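PDB 6AK1: dimethyl-sulfide monooxygenase from Hyphomicrobium sulfonivorans, which uses FMN, NADH and molecular oxygen to oxidise dimethyl sulfide to methanethiol and formaldehyde, the first step of dimethyl sulfide degradation. Local coordinates for residues N41-L46 with A94-V99; D84-I89 with F101-A106; V196-H201 with G458-A463; A238-G243 with T446-Q451. All blocks are in the same frame, centred on the assembly; numbering follows the deposited sequence.

Contact 1 of 4, residues N41-L46 with A94-V99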
loop_
_atom_site.group_PDB
_atom_site.type_symbol
_atom_site.label_atom_id
_atom_site.label_comp_id
_atom_site.label_asym_id
_atom_site.label_seq_id
_atom_site.Cartn_x
_atom_site.Cartn_y
_atom_site.Cartn_z
ATOM N N ASN A 41 4.054 17.004 -9.127
ATOM C CA ASN A 41 5.516 17.069 -9.047
ATOM C C ASN A 41 6.108 15.771 -8.489
ATOM O O ASN A 41 7.142 15.306 -8.962
ATOM C CB ASN A 41 5.958 18.241 -8.170
ATOM C CG ASN A 41 5.708 19.581 -8.809
ATOM O OD1 ASN A 41 5.593 19.693 -10.034
ATOM N ND2 ASN A 41 5.651 20.619 -7.981
ATOM N N MET A 42 5.477 15.192 -7.465
ATOM C CA MET A 42 5.954 13.923 -6.912
ATOM C C MET A 42 5.959 12.819 -7.973
ATOM O O MET A 42 6.966 12.114 -8.146
ATOM C CB MET A 42 5.093 13.526 -5.700
ATOM C CG MET A 42 5.456 12.171 -5.047
ATOM S SD MET A 42 7.205 12.095 -4.530
ATOM C CE MET A 42 7.257 13.542 -3.485
ATOM N N ALA A 43 4.848 12.675 -8.719
ATOM C CA ALA A 43 4.743 11.604 -9.713
ATOM C C ALA A 43 5.783 11.760 -10.813
ATOM O O ALA A 43 6.363 10.769 -11.271
ATOM C CB ALA A 43 3.328 11.566 -10.323
ATOM N N MET A 44 6.012 12.992 -11.271
ATOM C CA MET A 44 7.024 13.214 -12.296
ATOM C C MET A 44 8.420 12.926 -11.763
ATOM O O MET A 44 9.257 12.358 -12.475
ATOM C CB MET A 44 6.939 14.644 -12.815
ATOM C CG MET A 44 5.636 14.950 -13.536
ATOM S SD MET A 44 5.761 16.490 -14.483
ATOM C CE MET A 44 5.535 17.702 -13.198
ATOM N N GLU A 45 8.683 13.316 -10.510
ATOM C CA GLU A 45 9.985 13.088 -9.906
ATOM C C GLU A 45 10.263 11.595 -9.723
ATOM O O GLU A 45 11.411 11.160 -9.870
ATOM C CB GLU A 45 10.067 13.833 -8.570
ATOM C CG GLU A 45 11.315 13.543 -7.754
ATOM C CD GLU A 45 12.569 14.240 -8.294
ATOM O OE1 GLU A 45 12.548 14.701 -9.452
ATOM O OE2 GLU A 45 13.574 14.335 -7.548
ATOM N N LEU A 46 9.226 10.794 -9.443
ATOM C CA LEU A 46 9.399 9.343 -9.392
ATOM C C LEU A 46 9.811 8.759 -10.738
ATOM O O LEU A 46 10.556 7.777 -10.771
ATOM C CB LEU A 46 8.117 8.669 -8.898
ATOM C CG LEU A 46 7.718 8.900 -7.429
ATOM C CD1 LEU A 46 6.641 7.941 -7.013
ATOM C CD2 LEU A 46 8.901 8.740 -6.516
ATOM N N ALA A 94 -1.871 11.823 -15.682
ATOM C CA ALA A 94 -1.819 12.662 -16.877
ATOM C C ALA A 94 -0.406 13.135 -17.204
ATOM O O ALA A 94 -0.109 13.378 -18.378
ATOM C CB ALA A 94 -2.733 13.885 -16.718
ATOM N N VAL A 95 0.458 13.317 -16.203
ATOM C CA VAL A 95 1.813 13.822 -16.449
ATOM C C VAL A 95 2.857 12.711 -16.340
ATOM O O VAL A 95 4.050 12.987 -16.233
ATOM C CB VAL A 95 2.164 14.997 -15.520
ATOM C CG1 VAL A 95 1.214 16.178 -15.756
ATOM C CG2 VAL A 95 2.145 14.561 -14.044
ATOM N N THR A 96 2.434 11.453 -16.352
ATOM C CA THR A 96 3.377 10.349 -16.279
ATOM C C THR A 96 2.983 9.310 -17.310
ATOM O O THR A 96 1.868 9.301 -17.831
ATOM C CB THR A 96 3.415 9.699 -14.890
ATOM O OG1 THR A 96 2.076 9.395 -14.473
ATOM C CG2 THR A 96 4.100 10.612 -13.840
ATOM N N GLU A 97 3.892 8.391 -17.551
ATOM C CA GLU A 97 3.682 7.337 -18.520
ATOM C C GLU A 97 3.735 5.939 -17.917
ATOM O O GLU A 97 3.017 5.057 -18.389
ATOM C CB GLU A 97 4.732 7.460 -19.633
ATOM C CG GLU A 97 4.472 6.581 -20.836
ATOM C CD GLU A 97 5.564 6.705 -21.881
ATOM O OE1 GLU A 97 5.516 5.949 -22.876
ATOM O OE2 GLU A 97 6.470 7.557 -21.697
ATOM N N HIS A 98 4.523 5.724 -16.857
ATOM C CA HIS A 98 4.880 4.377 -16.424
ATOM C C HIS A 98 4.735 4.111 -14.925
ATOM O O HIS A 98 4.465 2.971 -14.534
ATOM C CB HIS A 98 6.327 4.080 -16.828
ATOM C CG HIS A 98 6.510 3.853 -18.296
ATOM N ND1 HIS A 98 5.920 2.801 -18.965
ATOM C CD2 HIS A 98 7.207 4.549 -19.227
ATOM C CE1 HIS A 98 6.241 2.862 -20.246
ATOM N NE2 HIS A 98 7.019 3.916 -20.432
ATOM N N VAL A 99 4.950 5.117 -14.066
ATOM C CA VAL A 99 4.903 4.859 -12.630
ATOM C C VAL A 99 3.510 4.362 -12.244
ATOM O O VAL A 99 2.490 4.818 -12.780
ATOM C CB VAL A 99 5.313 6.112 -11.828
ATOM C CG1 VAL A 99 4.283 7.221 -11.973
ATOM C CG2 VAL A 99 5.505 5.776 -10.352
#
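The methyl CG2 of T96 sits over one face of the peptide group that follows A43, 3.6 Å from A43 C. The H98 ring, which does not touch the helix segment, has E97 CG over one face, offset toward the rim, and is stacked with Y426. The setting is a TIM barrel of the luciferase-like family, in which helix 36-48 rests on the loop that leads from helix 89-94 into the strand 100-106. With T96 CG2 anti to the carbonyl carbon, the methyl faces the helix, while OG1 bonds to M92 O and R129. The CB of A43 completes this close fit at 3.7 Å from T96 CG2. On the exposed flank M44 and V95 cross obliquely, and M44 CG comes within 3.5 Å of V95 CG2. Packing alone joins the two segments directly, but E47, on the same helix, lets its OE2 accept from the backbone N of E97, H98 and V99, which fixes the loop. At the buried end L46 and V99 cross at about a right angle, with L46 CD1 4.1 Å from V99 CG2.

Contact 2 of 4, residues D84-I89 with F101-A106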
loop_
_atom_site.group_PDB
_atom_site.type_symbol
_atom_site.label_atom_id
_atom_site.label_comp_id
_atom_site.label_asym_id
_atom_site.label_seq_id
_atom_site.Cartn_x
_atom_site.Cartn_y
_atom_site.Cartn_z
ATOM N N ASP A 84 -8.823 12.058 0.816
ATOM C CA ASP A 84 -9.100 10.851 0.046
ATOM C C ASP A 84 -7.969 10.585 -0.943
ATOM O O ASP A 84 -7.664 11.454 -1.770
ATOM C CB ASP A 84 -10.448 11.051 -0.652
ATOM C CG ASP A 84 -10.737 10.037 -1.747
ATOM O OD1 ASP A 84 -10.237 8.886 -1.720
ATOM O OD2 ASP A 84 -11.514 10.411 -2.657
ATOM N N PRO A 85 -7.313 9.420 -0.883
ATOM C CA PRO A 85 -6.154 9.171 -1.756
ATOM C C PRO A 85 -6.503 8.931 -3.212
ATOM O O PRO A 85 -5.573 8.866 -4.033
ATOM C CB PRO A 85 -5.523 7.911 -1.144
ATOM C CG PRO A 85 -6.701 7.169 -0.600
ATOM C CD PRO A 85 -7.600 8.267 -0.013
ATOM N N PHE A 86 -7.787 8.745 -3.555
ATOM C CA PHE A 86 -8.184 8.684 -4.959
ATOM C C PHE A 86 -8.111 10.047 -5.626
ATOM O O PHE A 86 -8.118 10.124 -6.858
ATOM C CB PHE A 86 -9.617 8.150 -5.096
ATOM C CG PHE A 86 -9.762 6.671 -4.837
ATOM C CD1 PHE A 86 -9.639 6.158 -3.554
ATOM C CD2 PHE A 86 -10.079 5.800 -5.876
ATOM C CE1 PHE A 86 -9.801 4.787 -3.309
ATOM C CE2 PHE A 86 -10.248 4.432 -5.638
ATOM C CZ PHE A 86 -10.103 3.926 -4.350
ATOM N N GLY A 87 -8.027 11.117 -4.833
ATOM C CA GLY A 87 -8.304 12.445 -5.356
ATOM C C GLY A 87 -7.365 12.896 -6.463
ATOM O O GLY A 87 -7.810 13.451 -7.469
ATOM N N ALA A 88 -6.061 12.700 -6.286
ATOM C CA ALA A 88 -5.071 13.260 -7.205
ATOM C C ALA A 88 -4.555 12.257 -8.232
ATOM O O ALA A 88 -3.652 12.595 -8.999
ATOM C CB ALA A 88 -3.891 13.833 -6.420
ATOM N N ILE A 89 -5.106 11.039 -8.273
ATOM C CA ILE A 89 -4.537 9.991 -9.121
ATOM C C ILE A 89 -4.556 10.405 -10.592
ATOM O O ILE A 89 -3.546 10.279 -11.299
ATOM C CB ILE A 89 -5.269 8.654 -8.905
ATOM C CG1 ILE A 89 -5.174 8.228 -7.443
ATOM C CG2 ILE A 89 -4.685 7.568 -9.841
ATOM C CD1 ILE A 89 -3.760 8.092 -6.954
ATOM N N PHE A 101 0.378 3.504 -9.343
ATOM C CA PHE A 101 -0.260 4.184 -8.218
ATOM C C PHE A 101 -0.943 3.136 -7.354
ATOM O O PHE A 101 -1.908 2.504 -7.791
ATOM C CB PHE A 101 -1.253 5.250 -8.695
ATOM C CG PHE A 101 -0.645 6.236 -9.636
ATOM C CD1 PHE A 101 0.210 7.228 -9.157
ATOM C CD2 PHE A 101 -0.875 6.149 -11.004
ATOM C CE1 PHE A 101 0.811 8.137 -10.014
ATOM C CE2 PHE A 101 -0.280 7.054 -11.868
ATOM C CZ PHE A 101 0.564 8.067 -11.359
ATOM N N GLY A 102 -0.420 2.939 -6.147
ATOM C CA GLY A 102 -1.060 2.080 -5.177
ATOM C C GLY A 102 -2.021 2.895 -4.342
ATOM O O GLY A 102 -1.617 3.846 -3.666
ATOM N N VAL A 103 -3.303 2.556 -4.397
ATOM C CA VAL A 103 -4.334 3.324 -3.721
ATOM C C VAL A 103 -4.906 2.461 -2.612
ATOM O O VAL A 103 -5.325 1.326 -2.856
ATOM C CB VAL A 103 -5.424 3.784 -4.706
ATOM C CG1 VAL A 103 -6.415 4.685 -3.996
ATOM C CG2 VAL A 103 -4.775 4.515 -5.873
ATOM N N THR A 104 -4.888 2.980 -1.393
ATOM C CA THR A 104 -5.433 2.256 -0.255
ATOM C C THR A 104 -6.938 2.477 -0.188
ATOM O O THR A 104 -7.407 3.608 -0.322
ATOM C CB THR A 104 -4.758 2.731 1.040
ATOM O OG1 THR A 104 -3.365 2.436 0.974
ATOM C CG2 THR A 104 -5.330 2.030 2.252
ATOM N N ALA A 105 -7.698 1.399 0.012
ATOM C CA ALA A 105 -9.137 1.518 0.230
ATOM C C ALA A 105 -9.596 0.376 1.127
ATOM O O ALA A 105 -9.305 -0.790 0.852
ATOM C CB ALA A 105 -9.914 1.519 -1.098
ATOM N N ALA A 106 -10.300 0.714 2.197
ATOM C CA ALA A 106 -10.743 -0.296 3.142
ATOM C C ALA A 106 -11.999 -1.006 2.644
ATOM O O ALA A 106 -12.828 -0.435 1.923
ATOM C CB ALA A 106 -10.997 0.323 4.519
#
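V103 and F86 form the heart of the contact, a CH-pi interaction in which V103 CG1 lies over one face of the ring, 3.6 Å from the F86 centroid and 19° off the ring normal. The methyl is displaced toward the rim, closest to F86 CE1. V103 CG1 is anti to the backbone N (chi1 -175°), which aims it at the ring and leaves CG2 for I89, whose CD1 lies 3.9 Å away from V103 CG2. The same I89 CD1 also brushes the CB of F101. At the edge of the F86 ring, in its plane, comes A105 CB, 3.9 Å from F86 CE1. P85 adds a contact to the strand backbone, its CG 3.6 Å from T104 O.

A second shell sets the backbone that carries the ring. D84 OD1 accepts from F86 N at 3.1 Å, an Asx turn in which the N-H meets the oxygen from above the carboxylate plane, and D84 to G87 makes a type I turn around it. R118 adds a cation-pi interaction with the F86 ring itself. On the strand, T104 OG1 bonds to I56 O and N133 ND2; T104 probably binds FMN, as does D58, on which P85 packs, so the contact probably borders the cofactor site. All this places the loop against a barrel strand: 100-106 runs parallel between strands 53-57 and 130-135, I89 also touches I56, and helix 112-126 packs L119 and L122 on F86 and L115 on A105.

Contact 3 of 4, residues V196-H201 with G458-A463; sequences VHPINH and GKESVA
The C-terminal tail, beyond helix 431-435, is fastened here to the long excursion that separates barrel strands 130-135 and 223-227, with V462 and E460 meeting V196 and H197. The two loop segments run nearly at right angles (93°), and neither is a strand. V462 N donates to V196 O at 3.0 Å, and beside this bond V196 and V462 lie side by side, V196 CG1 3.9 Å from V462 CG2. H197 turns its ND1 to E460 O at 3.0 Å; the oxygen lies in the ring plane, whereas the N-H arrives from above the plane of the carbonyl. Water 1 donates to the same E460 O and to P198 O, so two donors grip this oxygen. The other ring nitrogen, H197 NE2, bonds to E177 OE2, fixing the rotation of the ring between two partners. A leucine in place of H197 would probably leave E177 OE2 without this partner and E460 O with one donor fewer, held by water 1.

The E460 side chain, extended beyond CG, crosses P198 and N200. Its OE1 accepts from N200 ND2 at 3.0 Å, from above the carboxylate plane, and its OE2 lies 3.6 Å from P198 CG. Water 2 bridges E460 OE2 and N200 OD1, and R465 forms a salt bridge to OE2. Further out, I199 packs on K170 and L171 of helix 157-174, and N200 and H201 bond to P209 and V208 where strands 201-202 and 207-208 pair.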
loop_
_atom_site.group_PDB
_atom_site.type_symbol
_atom_site.label_atom_id
_atom_site.label_comp_id
_atom_site.label_asym_id
_atom_site.label_seq_id
_atom_site.Cartn_x
_atom_site.Cartn_y
_atom_site.Cartn_z
ATOM N N VAL A 196 -22.325 -10.460 -21.502
ATOM C CA VAL A 196 -22.315 -9.810 -20.197
ATOM C C VAL A 196 -23.154 -10.663 -19.256
ATOM O O VAL A 196 -24.252 -11.095 -19.618
ATOM C CB VAL A 196 -22.851 -8.372 -20.290
ATOM C CG1 VAL A 196 -22.940 -7.722 -18.899
ATOM C CG2 VAL A 196 -21.957 -7.554 -21.213
ATOM N N HIS A 197 -22.646 -10.904 -18.051
ATOM C CA HIS A 197 -23.225 -11.922 -17.195
ATOM C C HIS A 197 -23.502 -11.351 -15.790
ATOM O O HIS A 197 -22.581 -10.825 -15.156
ATOM C CB HIS A 197 -22.286 -13.136 -17.093
ATOM C CG HIS A 197 -21.957 -13.738 -18.427
ATOM N ND1 HIS A 197 -22.752 -14.695 -19.028
ATOM C CD2 HIS A 197 -20.938 -13.500 -19.287
ATOM C CE1 HIS A 197 -22.228 -15.028 -20.197
ATOM N NE2 HIS A 197 -21.127 -14.321 -20.377
ATOM N N PRO A 198 -24.733 -11.449 -15.309
ATOM C CA PRO A 198 -24.943 -11.255 -13.866
ATOM C C PRO A 198 -24.101 -12.264 -13.099
ATOM O O PRO A 198 -23.994 -13.434 -13.484
ATOM C CB PRO A 198 -26.453 -11.491 -13.683
ATOM C CG PRO A 198 -26.932 -12.151 -14.946
ATOM C CD PRO A 198 -25.969 -11.781 -16.040
ATOM N N ILE A 199 -23.447 -11.800 -12.032
ATOM C CA ILE A 199 -22.551 -12.715 -11.333
ATOM C C ILE A 199 -23.321 -13.649 -10.408
ATOM O O ILE A 199 -22.786 -14.691 -10.003
ATOM C CB ILE A 199 -21.442 -11.954 -10.578
ATOM C CG1 ILE A 199 -22.027 -11.040 -9.495
ATOM C CG2 ILE A 199 -20.559 -11.160 -11.570
ATOM C CD1 ILE A 199 -21.004 -10.564 -8.475
ATOM N N ASN A 200 -24.569 -13.314 -10.082
ATOM C CA ASN A 200 -25.441 -14.173 -9.272
ATOM C C ASN A 200 -24.739 -14.610 -7.992
ATOM O O ASN A 200 -24.711 -15.790 -7.629
ATOM C CB ASN A 200 -25.932 -15.385 -10.079
ATOM C CG ASN A 200 -27.035 -15.015 -11.061
ATOM O OD1 ASN A 200 -27.873 -14.158 -10.776
ATOM N ND2 ASN A 200 -27.030 -15.644 -12.220
ATOM N N HIS A 201 -24.149 -13.635 -7.309
ATOM C CA HIS A 201 -23.442 -13.912 -6.074
ATOM C C HIS A 201 -24.413 -13.854 -4.907
ATOM O O HIS A 201 -25.151 -12.878 -4.753
ATOM C CB HIS A 201 -22.304 -12.923 -5.824
ATOM C CG HIS A 201 -21.618 -13.172 -4.523
ATOM N ND1 HIS A 201 -20.628 -14.116 -4.382
ATOM C CD2 HIS A 201 -21.855 -12.687 -3.281
ATOM C CE1 HIS A 201 -20.244 -14.166 -3.118
ATOM N NE2 HIS A 201 -20.975 -13.308 -2.428
ATOM N N GLY A 458 -21.167 -19.220 -21.308
ATOM C CA GLY A 458 -22.233 -20.195 -21.389
ATOM C C GLY A 458 -23.154 -20.229 -20.194
ATOM O O GLY A 458 -24.029 -21.095 -20.130
ATOM N N LYS A 459 -22.977 -19.336 -19.234
ATOM C CA LYS A 459 -23.935 -19.201 -18.156
ATOM C C LYS A 459 -24.895 -18.071 -18.503
ATOM O O LYS A 459 -24.776 -17.426 -19.549
ATOM C CB LYS A 459 -23.220 -18.965 -16.823
ATOM C CG LYS A 459 -22.337 -20.128 -16.389
ATOM C CD LYS A 459 -22.213 -20.194 -14.873
ATOM C CE LYS A 459 -21.006 -21.019 -14.437
ATOM N NZ LYS A 459 -21.050 -22.413 -14.952
ATOM N N GLU A 460 -25.851 -17.829 -17.609
ATOM C CA GLU A 460 -26.880 -16.819 -17.841
ATOM C C GLU A 460 -26.265 -15.478 -18.227
ATOM O O GLU A 460 -25.315 -15.007 -17.588
ATOM C CB GLU A 460 -27.743 -16.655 -16.588
ATOM C CG GLU A 460 -28.755 -15.518 -16.675
ATOM C CD GLU A 460 -29.320 -15.134 -15.313
ATOM O OE1 GLU A 460 -29.139 -15.900 -14.337
ATOM O OE2 GLU A 460 -29.940 -14.053 -15.214
ATOM N N SER A 461 -26.806 -14.872 -19.282
ATOM C CA SER A 461 -26.376 -13.569 -19.770
ATOM C C SER A 461 -27.522 -12.569 -19.669
ATOM O O SER A 461 -28.678 -12.932 -19.421
ATOM C CB SER A 461 -25.881 -13.654 -21.221
ATOM O OG SER A 461 -26.963 -13.737 -22.126
ATOM N N VAL A 462 -27.197 -11.288 -19.873
ATOM C CA VAL A 462 -28.235 -10.253 -19.864
ATOM C C VAL A 462 -29.243 -10.486 -20.991
ATOM O O VAL A 462 -30.453 -10.291 -20.813
ATOM C CB VAL A 462 -27.598 -8.851 -19.949
ATOM C CG1 VAL A 462 -28.658 -7.774 -20.025
ATOM C CG2 VAL A 462 -26.690 -8.600 -18.754
ATOM N N ALA A 463 -28.767 -10.923 -22.160
ATOM C CA ALA A 463 -29.660 -11.139 -23.300
ATOM C C ALA A 463 -30.689 -12.240 -23.030
ATOM O O ALA A 463 -31.800 -12.187 -23.562
ATOM C CB ALA A 463 -28.837 -11.472 -24.548
HETATM O O HOH W 1 -24.657 -15.710 -15.146
HETATM O O HOH W 2 -30.081 -13.097 -12.309
#

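Contact 4 of 4, residues A238-G243 with T446-Q451; sequences ASNAEG and THPAAQ
H447 reaches across to N240 and E242. From CB, the chain leaves with CG anti to the backbone N (chi1 -172°), which puts CG on the way to the end of helix 232-240. ND1 turns back to its own loop and accepts from A449 N at 2.9 Å, a nearly straight bond (166°). CD2 lies 3.9 Å from E242 CG, and CE1 3.8 Å from N240 O. At the tip NE2 donates to N240 O at 2.8 Å, the oxygen tilted from the ring plane. P448 puts its CD over one face of the ring, and the Y169 ring meets H447 at a steep angle. A phenylalanine in place of H447 would probably leave N240 O and A449 N without their partners and the ring held by packing alone. P448 also wedges against the helix end: its CD is 3.1 Å from S239 O and its CG 3.5 Å from N240 OD1, itself bonded to Y169 OH. E242 is held by a salt bridge to R432 and a bond to I224 N. A carbonyl in the last turn of a barrel helix, just before A241 leaves helical angles and strand 243-246 begins, finds a side-chain donor from the C-terminal region of this TIM barrel.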
loop_
_atom_site.group_PDB
_atom_site.type_symbol
_atom_site.label_atom_id
_atom_site.label_comp_id
_atom_site.label_asym_id
_atom_site.label_seq_id
_atom_site.Cartn_x
_atom_site.Cartn_y
_atom_site.Cartn_z
ATOM N N ALA A 238 -1.541 -14.241 1.887
ATOM C CA ALA A 238 -0.804 -15.110 0.972
ATOM C C ALA A 238 -1.664 -15.588 -0.198
ATOM O O ALA A 238 -1.141 -15.838 -1.296
ATOM C CB ALA A 238 -0.237 -16.310 1.735
ATOM N N SER A 239 -2.972 -15.748 0.009
ATOM C CA SER A 239 -3.826 -16.152 -1.106
ATOM C C SER A 239 -3.968 -15.040 -2.148
ATOM O O SER A 239 -3.950 -15.312 -3.350
ATOM C CB SER A 239 -5.202 -16.577 -0.591
ATOM O OG SER A 239 -5.072 -17.540 0.429
ATOM N N ASN A 240 -4.091 -13.784 -1.723
ATOM C CA ASN A 240 -4.506 -12.732 -2.655
ATOM C C ASN A 240 -3.393 -11.788 -3.094
ATOM O O ASN A 240 -3.449 -11.286 -4.217
ATOM C CB ASN A 240 -5.627 -11.895 -2.034
ATOM C CG ASN A 240 -6.888 -12.685 -1.832
ATOM O OD1 ASN A 240 -7.628 -12.946 -2.782
ATOM N ND2 ASN A 240 -7.137 -13.090 -0.596
ATOM N N ALA A 241 -2.392 -11.543 -2.249
ATOM C CA ALA A 241 -1.437 -10.469 -2.495
ATOM C C ALA A 241 -0.575 -10.758 -3.714
ATOM O O ALA A 241 -0.037 -11.858 -3.865
ATOM C CB ALA A 241 -0.546 -10.249 -1.268
ATOM N N GLU A 242 -0.451 -9.770 -4.594
ATOM C CA GLU A 242 0.628 -9.773 -5.570
ATOM C C GLU A 242 1.823 -8.951 -5.109
ATOM O O GLU A 242 2.954 -9.261 -5.488
ATOM C CB GLU A 242 0.124 -9.267 -6.921
ATOM C CG GLU A 242 -1.080 -10.061 -7.433
ATOM C CD GLU A 242 -1.683 -9.481 -8.709
ATOM O OE1 GLU A 242 -1.283 -9.913 -9.815
ATOM O OE2 GLU A 242 -2.557 -8.586 -8.593
ATOM N N GLY A 243 1.596 -7.918 -4.301
ATOM C CA GLY A 243 2.648 -7.232 -3.573
ATOM C C GLY A 243 2.293 -7.271 -2.098
ATOM O O GLY A 243 1.136 -7.010 -1.738
ATOM N N THR A 446 -2.778 -19.195 -11.264
ATOM C CA THR A 446 -2.844 -19.659 -9.879
ATOM C C THR A 446 -3.377 -18.597 -8.922
ATOM O O THR A 446 -3.551 -18.886 -7.732
ATOM C CB THR A 446 -1.460 -20.117 -9.391
ATOM O OG1 THR A 446 -0.553 -19.002 -9.377
ATOM C CG2 THR A 446 -0.896 -21.228 -10.294
ATOM N N HIS A 447 -3.634 -17.363 -9.408
ATOM C CA HIS A 447 -4.184 -16.346 -8.520
ATOM C C HIS A 447 -5.680 -16.588 -8.347
ATOM O O HIS A 447 -6.346 -16.974 -9.304
ATOM C CB HIS A 447 -3.942 -14.940 -9.083
ATOM C CG HIS A 447 -4.317 -13.842 -8.137
ATOM N ND1 HIS A 447 -5.622 -13.426 -7.959
ATOM C CD2 HIS A 447 -3.564 -13.101 -7.289
ATOM C CE1 HIS A 447 -5.653 -12.473 -7.044
ATOM N NE2 HIS A 447 -4.418 -12.258 -6.619
ATOM N N PRO A 448 -6.231 -16.378 -7.145
ATOM C CA PRO A 448 -7.656 -16.689 -6.938
ATOM C C PRO A 448 -8.593 -15.918 -7.852
ATOM O O PRO A 448 -9.701 -16.400 -8.111
ATOM C CB PRO A 448 -7.890 -16.336 -5.460
ATOM C CG PRO A 448 -6.729 -15.452 -5.068
ATOM C CD PRO A 448 -5.580 -15.903 -5.910
ATOM N N ALA A 449 -8.187 -14.747 -8.358
ATOM C CA ALA A 449 -9.024 -14.018 -9.310
ATOM C C ALA A 449 -9.177 -14.771 -10.631
ATOM O O ALA A 449 -10.214 -14.653 -11.300
ATOM C CB ALA A 449 -8.442 -12.624 -9.563
ATOM N N ALA A 450 -8.164 -15.553 -11.017
ATOM C CA ALA A 450 -8.184 -16.238 -12.308
ATOM C C ALA A 450 -9.297 -17.279 -12.422
ATOM O O ALA A 450 -9.665 -17.653 -13.537
ATOM C CB ALA A 450 -6.833 -16.904 -12.561
ATOM N N GLN A 451 -9.850 -17.757 -11.310
ATOM C CA GLN A 451 -10.901 -18.760 -11.429
ATOM C C GLN A 451 -12.219 -18.187 -11.939
ATOM O O GLN A 451 -13.076 -18.956 -12.384
ATOM C CB GLN A 451 -11.116 -19.463 -10.094
ATOM C CG GLN A 451 -11.657 -18.600 -9.003
ATOM C CD GLN A 451 -11.007 -18.951 -7.683
ATOM O OE1 GLN A 451 -10.284 -19.944 -7.602
ATOM N NE2 GLN A 451 -11.228 -18.124 -6.649
#

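Overall arrangement
Read from the N terminus, contact 1 closes the span from helix 36-48 to the loop before strand 100-106, and contact 2 crosses it, since 84-89 lies before 94-99 and 101-106 after it. The two touch: T96 and A43 both pack on the F101 ring, making one continuous part of the barrel. Contact 3 opens later, at 196-201, and closes only at 458-463; contact 4, from 238-243 to 446-451, lies wholly within that span. The centres of contacts 3 and 4 are about 23 Å apart. The early pair thus ties successive beta-alpha units to one another, whereas the later pair fastens the C-terminal region first to a barrel helix end and then to a peripheral excursion.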